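Local coordinates for germination protein YpeB (Bacillus megaterium QM B1551, PDB 5BOI) that takes part in the germination of Bacillus spores and is seen here as its C-terminal, PepSY-containing portion, which probably has an inhibitory role, at residues Asp13-Val18 with Glu43-Thr48; Asp61-Gln64 with Pro69-Val72; Thr175-Asn180 with Tyr213-Asn218; Ile191-Asp194 with Glu198-Cys201. All coordinates share one frame; numbering follows the deposited sequence.

Contact 1 (Asp13-Val18 with Glu43-Thr48)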
loop_
_atom_site.group_PDB
_atom_site.type_symbol
_atom_site.label_atom_id
_atom_site.label_comp_id
_atom_site.label_asym_id
_atom_site.label_seq_id
_atom_site.Cartn_x
_atom_site.Cartn_y
_atom_site.Cartn_z
ATOM N N ASP A 13 22.803 4.623 -13.916
ATOM C CA ASP A 13 22.185 4.799 -15.224
ATOM C C ASP A 13 20.960 3.897 -15.355
ATOM O O ASP A 13 19.976 4.258 -16.001
ATOM C CB ASP A 13 23.194 4.501 -16.337
ATOM C CG ASP A 13 23.147 5.523 -17.456
ATOM O OD1 ASP A 13 22.034 5.905 -17.871
ATOM O OD2 ASP A 13 24.229 5.946 -17.918
ATOM N N VAL A 14 21.030 2.723 -14.736
ATOM C CA VAL A 14 19.921 1.777 -14.750
ATOM C C VAL A 14 18.777 2.270 -13.864
ATOM O O VAL A 14 17.604 2.181 -14.237
ATOM C CB VAL A 14 20.371 0.377 -14.282
ATOM C CG1 VAL A 14 19.170 -0.530 -14.065
ATOM C CG2 VAL A 14 21.338 -0.233 -15.289
ATOM N N ALA A 15 19.125 2.800 -12.695
ATOM C CA ALA A 15 18.133 3.348 -11.776
ATOM C C ALA A 15 17.358 4.489 -12.440
ATOM O O ALA A 15 16.200 4.739 -12.115
ATOM C CB ALA A 15 18.801 3.826 -10.492
ATOM N N LYS A 16 18.007 5.168 -13.380
ATOM C CA LYS A 16 17.381 6.241 -14.144
ATOM C C LYS A 16 16.231 5.728 -15.014
ATOM O O LYS A 16 15.186 6.365 -15.120
ATOM C CB LYS A 16 18.427 6.935 -15.019
ATOM C CG LYS A 16 18.460 8.449 -14.912
ATOM C CD LYS A 16 19.721 8.915 -14.198
ATOM C CE LYS A 16 19.936 10.407 -14.365
ATOM N NZ LYS A 16 20.324 11.054 -13.081
ATOM N N GLN A 17 16.427 4.571 -15.636
ATOM C CA GLN A 17 15.450 4.053 -16.586
ATOM C C GLN A 17 14.248 3.459 -15.860
ATOM O O GLN A 17 13.125 3.483 -16.366
ATOM C CB GLN A 17 16.102 3.012 -17.507
ATOM C CG GLN A 17 15.126 2.236 -18.383
ATOM C CD GLN A 17 14.710 0.912 -17.765
ATOM O OE1 GLN A 17 15.497 0.262 -17.075
ATOM N NE2 GLN A 17 13.465 0.512 -18.003
ATOM N N VAL A 18 14.488 2.922 -14.670
ATOM C CA VAL A 18 13.397 2.461 -13.826
ATOM C C VAL A 18 12.447 3.624 -13.573
ATOM O O VAL A 18 11.234 3.512 -13.769
ATOM C CB VAL A 18 13.920 1.890 -12.492
ATOM C CG1 VAL A 18 12.781 1.295 -11.680
ATOM C CG2 VAL A 18 14.983 0.836 -12.761
ATOM N N GLU A 43 21.024 0.260 1.017
ATOM C CA GLU A 43 21.649 0.688 -0.223
ATOM C C GLU A 43 20.578 1.162 -1.190
ATOM O O GLU A 43 19.838 0.360 -1.762
ATOM C CB GLU A 43 22.470 -0.445 -0.831
ATOM C CG GLU A 43 23.666 -0.831 0.017
ATOM C CD GLU A 43 24.478 -1.951 -0.595
ATOM O OE1 GLU A 43 23.910 -3.042 -0.824
ATOM O OE2 GLU A 43 25.685 -1.744 -0.835
ATOM N N VAL A 44 20.500 2.477 -1.362
ATOM C CA VAL A 44 19.425 3.103 -2.126
ATOM C C VAL A 44 19.957 4.255 -2.988
ATOM O O VAL A 44 20.892 4.955 -2.588
ATOM C CB VAL A 44 18.314 3.619 -1.168
ATOM C CG1 VAL A 44 17.334 4.538 -1.881
ATOM C CG2 VAL A 44 17.578 2.455 -0.518
ATOM N N TYR A 45 19.383 4.424 -4.179
ATOM C CA TYR A 45 19.622 5.611 -4.995
ATOM C C TYR A 45 18.523 6.650 -4.798
ATOM O O TYR A 45 17.361 6.396 -5.112
ATOM C CB TYR A 45 19.713 5.255 -6.480
ATOM C CG TYR A 45 20.885 4.371 -6.824
ATOM C CD1 TYR A 45 22.155 4.913 -6.976
ATOM C CD2 TYR A 45 20.720 3.012 -7.051
ATOM C CE1 TYR A 45 23.236 4.122 -7.293
ATOM C CE2 TYR A 45 21.799 2.213 -7.389
ATOM C CZ TYR A 45 23.053 2.775 -7.503
ATOM O OH TYR A 45 24.135 1.994 -7.828
ATOM N N SER A 46 18.890 7.816 -4.276
ATOM C CA SER A 46 17.933 8.908 -4.085
ATOM C C SER A 46 17.916 9.828 -5.297
ATOM O O SER A 46 18.910 10.491 -5.596
ATOM C CB SER A 46 18.265 9.715 -2.828
ATOM O OG SER A 46 17.743 9.099 -1.666
ATOM N N LEU A 47 16.780 9.879 -5.979
ATOM C CA LEU A 47 16.659 10.674 -7.192
ATOM C C LEU A 47 15.820 11.918 -6.957
ATOM O O LEU A 47 14.833 11.883 -6.215
ATOM C CB LEU A 47 16.044 9.849 -8.325
ATOM C CG LEU A 47 16.890 8.766 -9.000
ATOM C CD1 LEU A 47 17.306 7.673 -8.027
ATOM C CD2 LEU A 47 16.114 8.166 -10.150
ATOM N N THR A 48 16.228 13.016 -7.586
ATOM C CA THR A 48 15.438 14.240 -7.604
ATOM C C THR A 48 15.167 14.623 -9.053
ATOM O O THR A 48 16.031 15.177 -9.728
ATOM C CB THR A 48 16.146 15.411 -6.883
ATOM O OG1 THR A 48 16.451 15.038 -5.534
ATOM C CG2 THR A 48 15.252 16.641 -6.865
#

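Contact 2 (Asp61-Gln64 with Pro69-Val72)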
loop_
_atom_site.group_PDB
_atom_site.type_symbol
_atom_site.label_atom_id
_atom_site.label_comp_id
_atom_site.label_asym_id
_atom_site.label_seq_id
_atom_site.Cartn_x
_atom_site.Cartn_y
_atom_site.Cartn_z
ATOM N N ASP A 61 13.120 6.878 -4.610
ATOM C CA ASP A 61 14.145 5.992 -4.106
ATOM C C ASP A 61 14.022 4.616 -4.754
ATOM O O ASP A 61 12.927 4.062 -4.906
ATOM C CB ASP A 61 14.064 5.894 -2.583
ATOM C CG ASP A 61 14.441 7.204 -1.898
ATOM O OD1 ASP A 61 15.651 7.435 -1.691
ATOM O OD2 ASP A 61 13.535 8.002 -1.567
ATOM N N ILE A 62 15.163 4.088 -5.163
ATOM C CA ILE A 62 15.237 2.778 -5.787
ATOM C C ILE A 62 16.341 1.983 -5.107
ATOM O O ILE A 62 17.362 2.541 -4.705
ATOM C CB ILE A 62 15.509 2.883 -7.301
ATOM C CG1 ILE A 62 14.581 3.924 -7.942
ATOM C CG2 ILE A 62 15.390 1.524 -7.975
ATOM C CD1 ILE A 62 14.563 3.895 -9.451
ATOM N N THR A 63 16.129 0.684 -4.963
ATOM C CA THR A 63 17.100 -0.158 -4.286
ATOM C C THR A 63 18.338 -0.318 -5.164
ATOM O O THR A 63 18.228 -0.603 -6.357
ATOM C CB THR A 63 16.504 -1.536 -3.942
ATOM O OG1 THR A 63 15.982 -2.145 -5.129
ATOM C CG2 THR A 63 15.373 -1.373 -2.948
ATOM N N GLN A 64 19.510 -0.109 -4.571
ATOM C CA GLN A 64 20.761 -0.298 -5.287
ATOM C C GLN A 64 20.817 -1.733 -5.803
ATOM O O GLN A 64 21.324 -1.999 -6.899
ATOM C CB GLN A 64 21.963 0.010 -4.390
ATOM C CG GLN A 64 22.204 1.495 -4.147
ATOM C CD GLN A 64 23.491 1.770 -3.392
ATOM O OE1 GLN A 64 23.495 2.481 -2.385
ATOM N NE2 GLN A 64 24.594 1.212 -3.879
ATOM N N PRO A 69 11.374 -0.217 -7.350
ATOM C CA PRO A 69 10.765 1.059 -6.968
ATOM C C PRO A 69 10.384 0.983 -5.509
ATOM O O PRO A 69 9.503 0.208 -5.142
ATOM C CB PRO A 69 9.522 1.163 -7.858
ATOM C CG PRO A 69 9.673 0.096 -8.895
ATOM C CD PRO A 69 10.523 -0.974 -8.280
ATOM N N LEU A 70 11.059 1.763 -4.679
ATOM C CA LEU A 70 10.844 1.689 -3.245
ATOM C C LEU A 70 9.887 2.763 -2.728
ATOM O O LEU A 70 8.965 2.471 -1.970
ATOM C CB LEU A 70 12.186 1.805 -2.535
ATOM C CG LEU A 70 12.203 1.494 -1.047
ATOM C CD1 LEU A 70 11.852 0.025 -0.802
ATOM C CD2 LEU A 70 13.569 1.844 -0.491
ATOM N N TRP A 71 10.119 4.011 -3.135
ATOM C CA TRP A 71 9.391 5.161 -2.593
ATOM C C TRP A 71 9.378 6.299 -3.613
ATOM O O TRP A 71 10.351 6.492 -4.340
ATOM C CB TRP A 71 10.029 5.610 -1.271
ATOM C CG TRP A 71 9.298 6.716 -0.549
ATOM C CD1 TRP A 71 8.260 6.583 0.334
ATOM C CD2 TRP A 71 9.570 8.121 -0.633
ATOM N NE1 TRP A 71 7.862 7.820 0.792
ATOM C CE2 TRP A 71 8.652 8.781 0.215
ATOM C CE3 TRP A 71 10.496 8.888 -1.350
ATOM C CZ2 TRP A 71 8.634 10.168 0.364
ATOM C CZ3 TRP A 71 10.476 10.270 -1.196
ATOM C CH2 TRP A 71 9.553 10.890 -0.345
ATOM N N VAL A 72 8.258 7.017 -3.687
ATOM C CA VAL A 72 8.091 8.149 -4.606
ATOM C C VAL A 72 7.306 9.271 -3.955
ATOM O O VAL A 72 6.346 9.040 -3.212
ATOM C CB VAL A 72 7.349 7.751 -5.922
ATOM C CG1 VAL A 72 6.982 9.001 -6.752
ATOM C CG2 VAL A 72 8.172 6.792 -6.753
#

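Contact 3 (Thr175-Asn180 with Tyr213-Asn218)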
loop_
_atom_site.group_PDB
_atom_site.type_symbol
_atom_site.label_atom_id
_atom_site.label_comp_id
_atom_site.label_asym_id
_atom_site.label_seq_id
_atom_site.Cartn_x
_atom_site.Cartn_y
_atom_site.Cartn_z
ATOM N N THR A 175 -19.799 -15.280 15.891
ATOM C CA THR A 175 -20.648 -15.097 17.067
ATOM C C THR A 175 -19.964 -14.193 18.086
ATOM O O THR A 175 -20.597 -13.695 19.020
ATOM C CB THR A 175 -20.998 -16.432 17.740
ATOM O OG1 THR A 175 -19.812 -17.016 18.292
ATOM C CG2 THR A 175 -21.613 -17.392 16.733
ATOM N N LYS A 176 -18.669 -13.973 17.892
ATOM C CA LYS A 176 -17.889 -13.147 18.804
ATOM C C LYS A 176 -18.112 -11.667 18.529
ATOM O O LYS A 176 -17.787 -10.821 19.358
ATOM C CB LYS A 176 -16.405 -13.505 18.692
ATOM C CG LYS A 176 -16.119 -14.985 18.955
ATOM C CD LYS A 176 -16.862 -15.488 20.189
ATOM C CE LYS A 176 -16.257 -16.776 20.729
ATOM N NZ LYS A 176 -17.210 -17.528 21.591
ATOM N N LEU A 177 -18.681 -11.360 17.365
ATOM C CA LEU A 177 -19.012 -9.986 17.006
ATOM C C LEU A 177 -20.086 -9.425 17.915
ATOM O O LEU A 177 -20.774 -10.166 18.614
ATOM C CB LEU A 177 -19.489 -9.892 15.559
ATOM C CG LEU A 177 -18.399 -10.164 14.532
ATOM C CD1 LEU A 177 -18.973 -10.160 13.122
ATOM C CD2 LEU A 177 -17.268 -9.155 14.674
ATOM N N ASN A 178 -20.230 -8.106 17.897
ATOM C CA ASN A 178 -21.311 -7.475 18.630
ATOM C C ASN A 178 -22.612 -7.665 17.867
ATOM O O ASN A 178 -22.615 -7.757 16.639
ATOM C CB ASN A 178 -21.016 -5.993 18.874
ATOM C CG ASN A 178 -20.019 -5.775 20.002
ATOM O OD1 ASN A 178 -19.755 -6.682 20.791
ATOM N ND2 ASN A 178 -19.466 -4.568 20.087
ATOM N N SER A 179 -23.713 -7.734 18.603
ATOM C CA SER A 179 -25.013 -8.081 18.042
ATOM C C SER A 179 -25.473 -7.115 16.950
ATOM O O SER A 179 -26.255 -7.478 16.075
ATOM C CB SER A 179 -26.053 -8.134 19.163
ATOM O OG SER A 179 -25.546 -8.814 20.297
ATOM N N ASN A 180 -24.986 -5.880 17.002
ATOM C CA ASN A 180 -25.442 -4.846 16.078
ATOM C C ASN A 180 -24.704 -4.831 14.739
ATOM O O ASN A 180 -25.083 -4.095 13.828
ATOM C CB ASN A 180 -25.336 -3.471 16.746
ATOM C CG ASN A 180 -24.080 -3.324 17.583
ATOM O OD1 ASN A 180 -23.422 -4.310 17.909
ATOM N ND2 ASN A 180 -23.749 -2.091 17.946
ATOM N N TYR A 213 -17.287 -0.609 9.326
ATOM C CA TYR A 213 -16.212 -1.039 10.219
ATOM C C TYR A 213 -15.492 -2.276 9.720
ATOM O O TYR A 213 -16.114 -3.150 9.127
ATOM C CB TYR A 213 -16.759 -1.352 11.604
ATOM C CG TYR A 213 -17.130 -0.105 12.366
ATOM C CD1 TYR A 213 -18.379 0.471 12.203
ATOM C CD2 TYR A 213 -16.218 0.516 13.207
ATOM C CE1 TYR A 213 -18.731 1.610 12.882
ATOM C CE2 TYR A 213 -16.557 1.674 13.884
ATOM C CZ TYR A 213 -17.817 2.215 13.715
ATOM O OH TYR A 213 -18.169 3.365 14.390
ATOM N N ARG A 214 -14.186 -2.337 9.967
ATOM C CA ARG A 214 -13.463 -3.595 9.856
ATOM C C ARG A 214 -13.162 -4.074 11.269
ATOM O O ARG A 214 -12.628 -3.316 12.104
ATOM C CB ARG A 214 -12.169 -3.437 9.059
ATOM C CG ARG A 214 -11.477 -4.770 8.712
ATOM C CD ARG A 214 -10.193 -4.479 7.918
ATOM N NE ARG A 214 -10.490 -4.155 6.527
ATOM C CZ ARG A 214 -10.088 -3.060 5.887
ATOM N NH1 ARG A 214 -9.353 -2.128 6.501
ATOM N NH2 ARG A 214 -10.418 -2.913 4.613
ATOM N N ILE A 215 -13.518 -5.320 11.531
ATOM C CA ILE A 215 -13.295 -5.927 12.846
ATOM C C ILE A 215 -12.465 -7.192 12.720
ATOM O O ILE A 215 -12.795 -8.089 11.921
ATOM C CB ILE A 215 -14.622 -6.243 13.543
ATOM C CG1 ILE A 215 -15.382 -4.948 13.834
ATOM C CG2 ILE A 215 -14.367 -6.991 14.907
ATOM C CD1 ILE A 215 -16.894 -5.111 13.835
ATOM N N PHE A 216 -11.395 -7.276 13.513
ATOM C CA PHE A 216 -10.548 -8.467 13.513
ATOM C C PHE A 216 -10.784 -9.308 14.769
ATOM O O PHE A 216 -10.660 -8.780 15.892
ATOM C CB PHE A 216 -9.074 -8.077 13.438
ATOM C CG PHE A 216 -8.684 -7.383 12.149
ATOM C CD1 PHE A 216 -8.840 -6.012 12.005
ATOM C CD2 PHE A 216 -8.145 -8.114 11.093
ATOM C CE1 PHE A 216 -8.461 -5.369 10.818
ATOM C CE2 PHE A 216 -7.764 -7.481 9.912
ATOM C CZ PHE A 216 -7.925 -6.113 9.781
ATOM N N ILE A 217 -11.100 -10.590 14.578
ATOM C CA ILE A 217 -11.327 -11.528 15.693
ATOM C C ILE A 217 -10.208 -12.581 15.700
ATOM O O ILE A 217 -9.973 -13.249 14.691
ATOM C CB ILE A 217 -12.699 -12.229 15.576
ATOM C CG1 ILE A 217 -13.855 -11.230 15.656
ATOM C CG2 ILE A 217 -12.882 -13.341 16.640
ATOM C CD1 ILE A 217 -13.875 -10.383 16.899
ATOM N N ASN A 218 -9.500 -12.702 16.823
ATOM C CA ASN A 218 -8.395 -13.655 16.940
ATOM C C ASN A 218 -8.859 -15.080 16.572
ATOM O O ASN A 218 -9.873 -15.549 17.088
ATOM C CB ASN A 218 -7.820 -13.630 18.374
ATOM C CG ASN A 218 -6.544 -14.464 18.504
ATOM O OD1 ASN A 218 -6.567 -15.691 18.379
ATOM N ND2 ASN A 218 -5.425 -13.793 18.750
#

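Contact 4 (Ile191-Asp194 with Glu198-Cys201)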
loop_
_atom_site.group_PDB
_atom_site.type_symbol
_atom_site.label_atom_id
_atom_site.label_comp_id
_atom_site.label_asym_id
_atom_site.label_seq_id
_atom_site.Cartn_x
_atom_site.Cartn_y
_atom_site.Cartn_z
ATOM N N ILE A 191 -2.453 -9.709 11.155
ATOM C CA ILE A 191 -2.137 -8.353 11.572
ATOM C C ILE A 191 -1.199 -8.471 12.757
ATOM O O ILE A 191 -0.959 -9.582 13.276
ATOM C CB ILE A 191 -3.387 -7.537 12.000
ATOM C CG1 ILE A 191 -4.038 -8.164 13.242
ATOM C CG2 ILE A 191 -4.378 -7.370 10.849
ATOM C CD1 ILE A 191 -5.138 -7.315 13.873
ATOM N N THR A 192 -0.679 -7.335 13.211
ATOM C CA THR A 192 -0.056 -7.327 14.531
ATOM C C THR A 192 -1.126 -7.134 15.592
ATOM O O THR A 192 -2.175 -6.549 15.329
ATOM C CB THR A 192 0.990 -6.232 14.663
ATOM O OG1 THR A 192 0.366 -4.967 14.417
ATOM C CG2 THR A 192 2.122 -6.462 13.644
ATOM N N ASN A 193 -0.882 -7.657 16.791
ATOM C CA ASN A 193 -1.719 -7.312 17.932
ATOM C C ASN A 193 -1.202 -5.988 18.465
ATOM O O ASN A 193 -0.315 -5.394 17.858
ATOM C CB ASN A 193 -1.678 -8.409 18.997
ATOM C CG ASN A 193 -0.263 -8.758 19.420
ATOM O OD1 ASN A 193 0.686 -7.988 19.199
ATOM N ND2 ASN A 193 -0.103 -9.949 19.991
ATOM N N ASP A 194 -1.706 -5.532 19.607
ATOM C CA ASP A 194 -1.287 -4.226 20.106
ATOM C C ASP A 194 0.205 -4.181 20.450
ATOM O O ASP A 194 0.769 -3.106 20.639
ATOM C CB ASP A 194 -2.112 -3.824 21.329
ATOM C CG ASP A 194 -2.150 -2.318 21.528
ATOM O OD1 ASP A 194 -2.020 -1.597 20.520
ATOM O OD2 ASP A 194 -2.301 -1.855 22.681
ATOM N N GLU A 198 2.756 -10.836 15.037
ATOM C CA GLU A 198 1.793 -11.300 14.032
ATOM C C GLU A 198 0.821 -12.347 14.581
ATOM O O GLU A 198 1.211 -13.336 15.203
ATOM C CB GLU A 198 2.532 -11.832 12.802
ATOM C CG GLU A 198 3.263 -10.704 12.063
ATOM C CD GLU A 198 3.759 -11.080 10.681
ATOM O OE1 GLU A 198 3.649 -12.260 10.289
ATOM O OE2 GLU A 198 4.278 -10.175 9.990
ATOM N N VAL A 199 -0.459 -12.093 14.352
ATOM C CA VAL A 199 -1.550 -12.920 14.840
ATOM C C VAL A 199 -2.529 -13.236 13.713
ATOM O O VAL A 199 -2.849 -12.353 12.920
ATOM C CB VAL A 199 -2.290 -12.202 15.993
ATOM C CG1 VAL A 199 -3.631 -12.845 16.259
ATOM C CG2 VAL A 199 -1.427 -12.241 17.269
ATOM N N LEU A 200 -2.979 -14.486 13.622
ATOM C CA LEU A 200 -3.986 -14.849 12.619
ATOM C C LEU A 200 -5.382 -14.498 13.123
ATOM O O LEU A 200 -5.741 -14.860 14.247
ATOM C CB LEU A 200 -3.917 -16.346 12.285
ATOM C CG LEU A 200 -4.844 -16.860 11.178
ATOM C CD1 LEU A 200 -4.464 -16.307 9.798
ATOM C CD2 LEU A 200 -4.866 -18.403 11.145
ATOM N N CYS A 201 -6.166 -13.817 12.286
ATOM C CA CYS A 201 -7.519 -13.367 12.641
ATOM C C CYS A 201 -8.550 -13.644 11.562
ATOM O O CYS A 201 -8.222 -13.701 10.382
ATOM C CB CYS A 201 -7.552 -11.854 12.901
ATOM S SG CYS A 201 -6.475 -11.239 14.193
#

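Contact 1 (Asp13-Val18 with Glu43-Thr48)
A15 meets Y45 and L47 where one turn of helix 12-22 comes down on strand 44-50. With the CA atoms of A15 and Y45 7.3 Å apart, the methyl of A15 just spans the gap between the backbones. Its CB approaches the Y45 ring obliquely and lies 4.0 Å from Y45 CD2. L47 works on the backbone instead: its CD2 methyl stands 4.0 Å from the carbonyl oxygen A15 O. In Y45 the ring carbon CG lies anti to the carbonyl carbon (chi1 -64°), which lifts the ring off the strand toward the helix and up beside A15. All three touching residues are buried, yet the two segments hide just 139 Å² between them, evidence of a narrow line of packing. Around it the contact quickly thins. The K16 side chain comes no nearer than 5.3 Å, from its CG to L47 CD2, and sends NZ to the carbonyl of I31, while D13, V14 and Q17 belong to the solvent side of the helix. The phenol end of Y45 is fixed by a hydrogen bond between its OH and V10 O. A helix packed on one face of antiparallel strands 30-35, 44-50 and 57-63 is consistent with a PepSY-type fold. I33 of strand 30-35 touches both Y45 and L47, A19 continues the helix surface over L47, and strand 57-63 flanks strand 44-50, with its I62 reaching V18 of the helix.

Contact 2 (Asp61-Gln64 with Pro69-Val72)
D61 CG is anti to its carbonyl carbon (chi1 -68°) and W71 CG anti to its backbone N (chi1 -175°); from paired positions on one face of the strand pair, these torsions set the two groups side by side. Both side chains run the same way, and D61 OD2 comes 3.2 Å from W71 CE3 and 3.8 Å from W71 CZ3. The carboxylate and indole planes are 48° apart, and OD2 approaches the benzo part of the ring obliquely. The other carboxylate oxygen, OD1, is hydrogen-bonded to S46 OG on the neighbouring strand, which helps fix the rotation of the group.

The backbone beneath is a classic beta bulge in the hairpin of strands 57-63 and 69-74. L70 and W71 both face D61, and L70 takes the helix-like psi usual at the first position of a classic bulge. Three bonds record the irregularity. D61 N donates to W71 O at 2.8 Å; L70 N donates to D61 O at 3.0 Å; W71 N also reaches D61 O, weakly, at 3.3 Å. One carbonyl is thus shared by two successive amides. The extra residue shifts the register, so that I62 pairs not with L70 but with P69, as a non-hydrogen-bonded pair with CA atoms 4.9 Å apart.

L70 lays its CB 3.4 Å from D61 O, and its CD1 methyl stands 4.4 Å from T63 CG2. T63 OG1 bonds to K65 O and Y68 N, tying the strand end to the connecting turn. On the face of I62 and P69, helix 12-22 packs through V18 and F22.

Contact 3 (Thr175-Asn180 with Tyr213-Asn218)
L177 makes two of the three residue contacts, reaching from the loop after helix 170-175 to I215 and I217 on strand 211-218. Its CB starts off alongside the strand rather than at it, and CG continues anti to the carbonyl carbon (chi1 -69°), a stem that makes no close approach to the strand. At CG the chain forks, and the CD2 branch is the one that touches. This methyl sits 3.6 Å from I215 CG2 and 4.1 Å from I215 CD1, so it rests against one side of the isoleucine, nearest its CG2, with the two side chains crossing at a slant. It also lies 4.1 Å from I217 CG1, bridging two residues that point to the same side of the strand. K176 adds a weaker edge: its CB is 4.1 Å from I217 CG2, but the chain bends at chi2 and carries the amine away. L177 also touches F204 of the adjoining strand 198-208 and V183 of strand 182-192 beyond it. The contact is apolar, 169 Å² in all. A helix and its trailing loop laid over one face of an antiparallel sheet is consistent with the PepSY-type fold of this domain.

Contact 4 (Ile191-Asp194 with Glu198-Cys201)
A beta hairpin closes here, with I191 near the end of strand 182-192 facing V199 near the start of strand 198-208. The two form an antiparallel hydrogen-bonded pair, their CA atoms 5.7 Å apart. V199 N donates to I191 O at 2.8 Å, with a C=O...donor angle of 178°, so the amide approaches almost straight on. The return bond, I191 N to V199 O, is longer at 3.2 Å but lies in the plane of the V199 carbonyl. I191 O also receives a CA-H...O contact from E198 CA at 3.3 Å. Just beyond, T192 and E198 make a non-hydrogen-bonded pair whose CA atoms are only 4.4 Å apart.

In the connecting loop, N193 OD1 accepts from L195 N, the bond of an Asx turn, and from E197 N as well. This double grip holds the amide group in place, and its other end, N193 ND2, rests 3.8 Å from V199 CG2, the two side chains crossing at about a right angle.

I191 sets CG1 between its backbone N and carbonyl carbon (chi1 64°), a hindered placement that brings CG1 to 4.0 Å from C201 SG, with I191 CD1 at 4.2 Å from the same sulfur. These two residues and V199 share one face of the hairpin, where F216 of strand 211-218 touches both I191 and C201, and N218 touches V199. E198 turns to the other face with T192; its carboxylate forms a salt bridge with R161, and its side chain also touches P132.

Overall arrangement
Two clusters emerge. Contacts 1 and 2 come first along the chain, in series, with centres 7 Å apart; they join through neighbouring strands 44-50 and 57-63, where Y45 N lies 2.8 Å from I62 O. Contacts 3 and 4 have centres 15 Å apart and share the antiparallel run of strands 182-192, 198-208 and 211-218; the hairpin of contact 4 falls in the sequence between the two segments of contact 3. The clusters are well separated: nearest atoms of contacts 2 and 4 are about 17 Å apart, and the centres of contacts 1 and 3 about 45 Å. They lie in different PepSY-related parts of the chain, consistent with an elongated protein built from successive PepSY-like units.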